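Local coordinates for protein C2 toxin component I (Clostridium botulinum, PDB 2J3X) that serves as the enzymatic component of a binary clostridial toxin, probably transferring ADP-ribose from NAD to actin in the host cell, at residues T58-S63 with Q77-V82; E69-D74 with T407-R412. The protein carries 2 engineered substitutions. All blocks are in the same frame, centred on the assembly; numbering follows the deposited sequence. Where two conformers were deposited one is given.

From the N terminus, helix 47-59 runs into residues 58-63, and helix 65-73 and helix 77-90 follow after short loops. Interaction 1 closes this short excursion: residues 58-63 meet 77-82, with helix 65-73 in the 13 residues between. Interaction 2 closes a far longer one, as residues 69-74 of that middle helix meet 407-412, some 330 residues later. The two loops cross rather than nest, since their segments alternate along the chain. Interaction 1 packs the chain at the end of helix 47-59 on helix 77-90. Interaction 2 joins helix 65-73 to the sheet of the C-terminal ADP-ribosyltransferase region. They touch directly, through Phe62 with Ser408 and Ser63 with Ile409.

Interaction 1: residues T58-S63 with Q77-V82; sequences TDILFS and QNLFDV. Unlike the reference sequence in segment 77-82: Gln77 (reference His).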
loop_
_atom_site.group_PDB
_atom_site.type_symbol
_atom_site.label_atom_id
_atom_site.label_comp_id
_atom_site.label_asym_id
_atom_site.label_seq_id
_atom_site.Cartn_x
_atom_site.Cartn_y
_atom_site.Cartn_z
ATOM N N THR A 58 3.840 8.963 -2.937
ATOM C CA THR A 58 2.890 7.836 -3.116
ATOM C C THR A 58 2.571 7.668 -4.608
ATOM O O THR A 58 2.578 6.550 -5.121
ATOM C CB THR A 58 1.626 8.163 -2.349
ATOM O OG1 THR A 58 1.951 8.173 -0.938
ATOM C CG2 THR A 58 0.533 7.115 -2.598
ATOM N N ASP A 59 2.226 8.783 -5.269
ATOM C CA ASP A 59 1.869 8.761 -6.696
ATOM C C ASP A 59 2.868 8.002 -7.576
ATOM O O ASP A 59 2.477 7.199 -8.439
ATOM C CB ASP A 59 1.805 10.204 -7.245
ATOM C CG ASP A 59 0.735 11.040 -6.580
ATOM O OD1 ASP A 59 -0.180 10.508 -5.937
ATOM O OD2 ASP A 59 0.880 12.282 -6.678
ATOM N N ILE A 60 4.155 8.262 -7.357
ATOM C CA ILE A 60 5.201 7.625 -8.177
ATOM C C ILE A 60 5.352 6.138 -8.024
ATOM O O ILE A 60 5.828 5.497 -8.961
ATOM C CB ILE A 60 6.560 8.344 -8.042
ATOM C CG1 ILE A 60 7.058 8.213 -6.589
ATOM C CG2 ILE A 60 6.399 9.870 -8.456
ATOM C CD1 ILE A 60 8.287 9.057 -6.276
ATOM N N LEU A 61 4.899 5.559 -6.879
ATOM C CA LEU A 61 4.938 4.086 -6.724
ATOM C C LEU A 61 3.937 3.414 -7.693
ATOM O O LEU A 61 3.997 2.206 -7.960
ATOM C CB LEU A 61 4.536 3.705 -5.287
ATOM C CG LEU A 61 5.353 4.386 -4.171
ATOM C CD1 LEU A 61 4.712 3.839 -2.811
ATOM C CD2 LEU A 61 6.766 3.970 -4.298
ATOM N N PHE A 62 2.938 4.216 -8.145
ATOM C CA PHE A 62 1.803 3.727 -8.956
ATOM C C PHE A 62 1.738 4.485 -10.293
ATOM O O PHE A 62 0.658 4.779 -10.804
ATOM C CB PHE A 62 0.485 3.863 -8.168
ATOM C CG PHE A 62 0.534 3.108 -6.845
ATOM C CD1 PHE A 62 0.579 1.697 -6.814
ATOM C CD2 PHE A 62 0.701 3.841 -5.650
ATOM C CE1 PHE A 62 0.706 1.016 -5.517
ATOM C CE2 PHE A 62 0.856 3.169 -4.412
ATOM C CZ PHE A 62 0.842 1.791 -4.367
ATOM N N SER A 63 2.932 4.833 -10.800
ATOM C CA SER A 63 3.100 5.395 -12.127
ATOM C C SER A 63 4.089 4.515 -12.873
ATOM O O SER A 63 4.969 3.867 -12.259
ATOM C CB SER A 63 3.639 6.817 -12.019
ATOM O OG SER A 63 2.755 7.647 -11.252
ATOM N N GLN A 77 11.475 18.484 -10.365
ATOM C CA GLN A 77 11.990 18.807 -9.039
ATOM C C GLN A 77 11.240 18.042 -7.977
ATOM O O GLN A 77 11.839 17.725 -6.922
ATOM C CB GLN A 77 11.950 20.325 -8.744
ATOM C CG GLN A 77 13.006 21.138 -9.619
ATOM C CD GLN A 77 14.420 20.555 -9.590
ATOM O OE1 GLN A 77 15.034 20.398 -8.511
ATOM N NE2 GLN A 77 14.955 20.226 -10.788
ATOM N N ASN A 78 9.952 17.762 -8.203
ATOM C CA ASN A 78 9.227 16.956 -7.172
ATOM C C ASN A 78 9.906 15.585 -7.040
ATOM O O ASN A 78 10.164 15.130 -5.913
ATOM C CB ASN A 78 7.764 16.809 -7.525
ATOM C CG ASN A 78 6.990 18.107 -7.318
ATOM O OD1 ASN A 78 7.436 18.981 -6.585
ATOM N ND2 ASN A 78 5.817 18.211 -7.946
ATOM N N LEU A 79 10.237 14.957 -8.173
ATOM C CA LEU A 79 10.830 13.609 -8.097
ATOM C C LEU A 79 12.230 13.697 -7.506
ATOM O O LEU A 79 12.617 12.860 -6.680
ATOM C CB LEU A 79 10.831 12.951 -9.491
ATOM C CG LEU A 79 11.555 11.631 -9.599
ATOM C CD1 LEU A 79 10.808 10.541 -8.715
ATOM C CD2 LEU A 79 11.546 11.183 -11.068
ATOM N N PHE A 80 13.031 14.653 -7.974
ATOM C CA PHE A 80 14.391 14.810 -7.394
ATOM C C PHE A 80 14.335 15.086 -5.904
ATOM O O PHE A 80 15.190 14.592 -5.157
ATOM C CB PHE A 80 15.157 15.948 -8.052
ATOM C CG PHE A 80 15.513 15.686 -9.510
ATOM C CD1 PHE A 80 15.380 14.434 -10.099
ATOM C CD2 PHE A 80 16.084 16.718 -10.250
ATOM C CE1 PHE A 80 15.731 14.235 -11.490
ATOM C CE2 PHE A 80 16.445 16.532 -11.580
ATOM C CZ PHE A 80 16.281 15.318 -12.191
ATOM N N ASP A 81 13.361 15.876 -5.473
ATOM C CA ASP A 81 13.226 16.175 -4.035
ATOM C C ASP A 81 12.903 14.904 -3.233
ATOM O O ASP A 81 13.514 14.653 -2.189
ATOM C CB ASP A 81 12.152 17.252 -3.771
ATOM C CG ASP A 81 12.663 18.660 -4.052
ATOM O OD1 ASP A 81 13.898 18.836 -4.106
ATOM O OD2 ASP A 81 11.817 19.569 -4.203
ATOM N N VAL A 82 11.964 14.085 -3.713
ATOM C CA VAL A 82 11.700 12.760 -3.083
ATOM C C VAL A 82 12.991 11.928 -3.036
ATOM O O VAL A 82 13.326 11.326 -1.980
ATOM C CB VAL A 82 10.565 11.977 -3.795
ATOM C CG1 VAL A 82 10.495 10.466 -3.399
ATOM C CG2 VAL A 82 9.190 12.700 -3.604
#
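Ile60 points the end of its side chain at Leu79 and Val82 and joins two parts of the helical cluster in the N-terminal ADP-ribosyltransferase-type region. The contact is small, buried and apolar. One methyl of Ile60 does the touching. CD1 of Ile60 lies 3.8 Å from CD1 of Leu79 and 3.9 Å from CG1 of Val82. Leu79 and Val82 are three residues apart on helix 77-90, and these two methyls lie 5.3 Å from each other. The Ile60 methyl sits against both, between the two. Ile60 and Val82 meet tip to tip, whereas the Leu79 side chain is set obliquely to Ile60. The first torsion of Ile60 (chi1 64°) places CG1 between the backbone N and the carbonyl carbon. The second is extended, which carries CD1 out toward the helix. Leu79 has CG opposite its backbone N (chi1 173°), and its CD1 branch bends over to Ile60. Ile68 and Met71 of helix 65-73 also pack on Ile60, and Phe56 of helix 47-59 packs on Leu79. These apolar side chains bring together helix 65-73, helix 77-90 and the turn that follows helix 47-59. Behind Ile60 the chain turns through residues 59-63. There Asp59 O accepts hydrogen bonds from Phe62 N at 3.0 Å and Ser63 OG at 2.9 Å, from opposite faces of its carbonyl plane.

Interaction 2: residues E69-D74 with T407-R412; sequences EIMKED and TSIINR. With SO4 (sulfate ion), chain M.
Lys72 NZ donates a hydrogen bond of 2.8 Å to O4 of the bound sulfate, on the side of helix 65-73 turned from the strand. The lysine chain is extended beyond CG and places its ammonium group at the anion. Arg86 and Lys224 also bond to this sulfate, so three basic side chains gather round it. The ion probably came from the crystallisation liquor. Across the contact itself no hydrogen bond forms. Met71 and Ile409 make its buried part. CE of Met71 lies 4.1 Å from CG2 of Ile409, and SD is nearly as close to the same methyl. The two side chains cross at about a right angle. A bend at the last torsion of Met71 (chi3 -74°) turns its methyl down onto the isoleucine. Phe56 of helix 47-59 packs on both residues. Helix 65-73 thus lies over strand 397-411, which belongs to the mixed sheet of the C-terminal ADP-ribosyltransferase-type region. The contact therefore joins the two such regions of the chain. Ile410 and Asn411 both face Thr414, a classic beta bulge. Asn411 OD1 is hydrogen-bonded to Val413 N and to Thr414 OG1. Just beyond the bulge, CG2 of Ile70 packs at 4.0 Å on CB of Arg412. Asp74 lies across the same arginine chain, with OD2 of Asp74 4.6 Å from NE of Arg412, beyond salt-bridge range. Arg412 was modelled in two conformers, so the finer detail of this pair is doubtful.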
loop_
_atom_site.group_PDB
_atom_site.type_symbol
_atom_site.label_atom_id
_atom_site.label_comp_id
_atom_site.label_asym_id
_atom_site.label_seq_id
_atom_site.Cartn_x
_atom_site.Cartn_y
_atom_site.Cartn_z
ATOM N N GLU A 69 10.839 7.886 -15.967
ATOM C CA GLU A 69 11.984 8.261 -16.802
ATOM C C GLU A 69 11.729 9.589 -17.511
ATOM O O GLU A 69 12.631 10.430 -17.584
ATOM C CB GLU A 69 12.195 7.158 -17.816
ATOM C CG GLU A 69 12.693 5.876 -17.149
ATOM C CD GLU A 69 12.582 4.679 -18.046
ATOM O OE1 GLU A 69 12.001 4.756 -19.160
ATOM O OE2 GLU A 69 13.063 3.626 -17.631
ATOM N N ILE A 70 10.503 9.798 -18.008
ATOM C CA ILE A 70 10.149 11.108 -18.562
ATOM C C ILE A 70 10.366 12.226 -17.547
ATOM O O ILE A 70 10.947 13.248 -17.879
ATOM C CB ILE A 70 8.683 11.130 -19.108
ATOM C CG1 ILE A 70 8.634 10.392 -20.438
ATOM C CG2 ILE A 70 8.143 12.571 -19.202
ATOM C CD1 ILE A 70 7.203 9.875 -20.825
ATOM N N MET A 71 9.892 12.062 -16.311
ATOM C CA MET A 71 10.101 13.066 -15.307
ATOM C C MET A 71 11.580 13.329 -14.978
ATOM O O MET A 71 11.975 14.475 -14.777
ATOM C CB MET A 71 9.343 12.653 -14.016
ATOM C CG MET A 71 7.830 12.974 -14.158
ATOM S SD MET A 71 7.018 12.756 -12.536
ATOM C CE MET A 71 6.983 10.962 -12.391
ATOM N N LYS A 72 12.395 12.266 -14.900
ATOM C CA LYS A 72 13.830 12.481 -14.657
ATOM C C LYS A 72 14.441 13.276 -15.821
ATOM O O LYS A 72 15.181 14.199 -15.601
ATOM C CB LYS A 72 14.578 11.121 -14.546
ATOM C CG LYS A 72 14.140 10.349 -13.220
ATOM C CD LYS A 72 14.938 9.051 -13.058
ATOM C CE LYS A 72 14.653 8.399 -11.687
ATOM N NZ LYS A 72 15.371 7.108 -11.671
ATOM N N GLU A 73 14.143 12.895 -17.045
ATOM C CA GLU A 73 14.773 13.613 -18.192
ATOM C C GLU A 73 14.232 15.026 -18.314
ATOM O O GLU A 73 14.924 15.897 -18.867
ATOM C CB GLU A 73 14.613 12.817 -19.472
ATOM C CG GLU A 73 15.361 11.442 -19.341
ATOM C CD GLU A 73 15.226 10.485 -20.529
ATOM O OE1 GLU A 73 14.072 10.270 -21.000
ATOM O OE2 GLU A 73 16.253 9.907 -20.955
ATOM N N ASP A 74 13.006 15.253 -17.836
ATOM C CA ASP A 74 12.453 16.614 -17.668
ATOM C C ASP A 74 12.933 17.397 -16.449
ATOM O O ASP A 74 12.439 18.522 -16.174
ATOM C CB ASP A 74 10.929 16.582 -17.699
ATOM C CG ASP A 74 10.389 16.128 -19.045
ATOM O OD1 ASP A 74 11.139 16.144 -20.038
ATOM O OD2 ASP A 74 9.192 15.749 -19.110
ATOM N N THR A 407 -2.863 10.248 -7.229
ATOM C CA THR A 407 -2.865 10.865 -8.535
ATOM C C THR A 407 -1.740 10.234 -9.315
ATOM O O THR A 407 -0.574 10.592 -9.054
ATOM C CB THR A 407 -2.572 12.384 -8.397
ATOM O OG1 THR A 407 -3.524 13.005 -7.517
ATOM C CG2 THR A 407 -2.575 13.071 -9.752
ATOM N N SER A 408 -2.052 9.363 -10.296
ATOM C CA SER A 408 -0.994 8.666 -11.060
ATOM C C SER A 408 -0.477 9.575 -12.183
ATOM O O SER A 408 -1.257 10.346 -12.781
ATOM C CB SER A 408 -1.511 7.386 -11.671
ATOM O OG SER A 408 -0.491 6.603 -12.323
ATOM N N ILE A 409 0.824 9.498 -12.454
ATOM C CA ILE A 409 1.401 10.317 -13.510
ATOM C C ILE A 409 1.513 9.481 -14.744
ATOM O O ILE A 409 2.213 8.450 -14.729
ATOM C CB ILE A 409 2.774 10.881 -13.081
ATOM C CG1 ILE A 409 2.574 11.935 -11.985
ATOM C CG2 ILE A 409 3.438 11.523 -14.280
ATOM C CD1 ILE A 409 2.965 11.489 -10.670
ATOM N N ILE A 410 0.786 9.854 -15.813
ATOM C CA ILE A 410 0.644 8.966 -16.974
ATOM C C ILE A 410 1.719 9.363 -17.961
ATOM O O ILE A 410 2.376 8.497 -18.551
ATOM C CB ILE A 410 -0.796 9.057 -17.646
ATOM C CG1 ILE A 410 -1.926 8.911 -16.590
ATOM C CG2 ILE A 410 -0.953 8.043 -18.741
ATOM C CD1 ILE A 410 -1.976 7.574 -15.803
ATOM N N ASN A 411 1.890 10.663 -18.151
ATOM C CA ASN A 411 2.944 11.163 -19.039
ATOM C C ASN A 411 3.244 12.611 -18.727
ATOM O O ASN A 411 2.769 13.143 -17.735
ATOM C CB ASN A 411 2.583 10.938 -20.525
ATOM C CG ASN A 411 1.326 11.708 -20.950
ATOM O OD1 ASN A 411 1.172 12.882 -20.628
ATOM N ND2 ASN A 411 0.405 11.012 -21.610
ATOM N N ARG A 412 4.053 13.266 -19.560
ATOM C CA ARG A 412 4.471 14.623 -19.238
ATOM C C ARG A 412 3.302 15.565 -18.952
ATOM O O ARG A 412 3.409 16.410 -18.054
ATOM C CB ARG A 412 5.382 15.199 -20.339
ATOM C CG ARG A 412 6.218 16.406 -19.891
ATOM C CD ARG A 412 7.028 16.937 -21.066
ATOM N NE ARG A 412 6.113 17.258 -22.153
ATOM C CZ ARG A 412 6.405 17.228 -23.452
ATOM N NH1 ARG A 412 5.457 17.531 -24.323
ATOM N NH2 ARG A 412 7.621 16.896 -23.878
HETATM S S SO4 M . 14.103 6.220 -8.008
HETATM O O1 SO4 M . 13.385 7.527 -7.795
HETATM O O2 SO4 M . 15.403 6.383 -7.364
HETATM O O3 SO4 M . 13.397 5.144 -7.303
HETATM O O4 SO4 M . 14.260 5.932 -9.438
#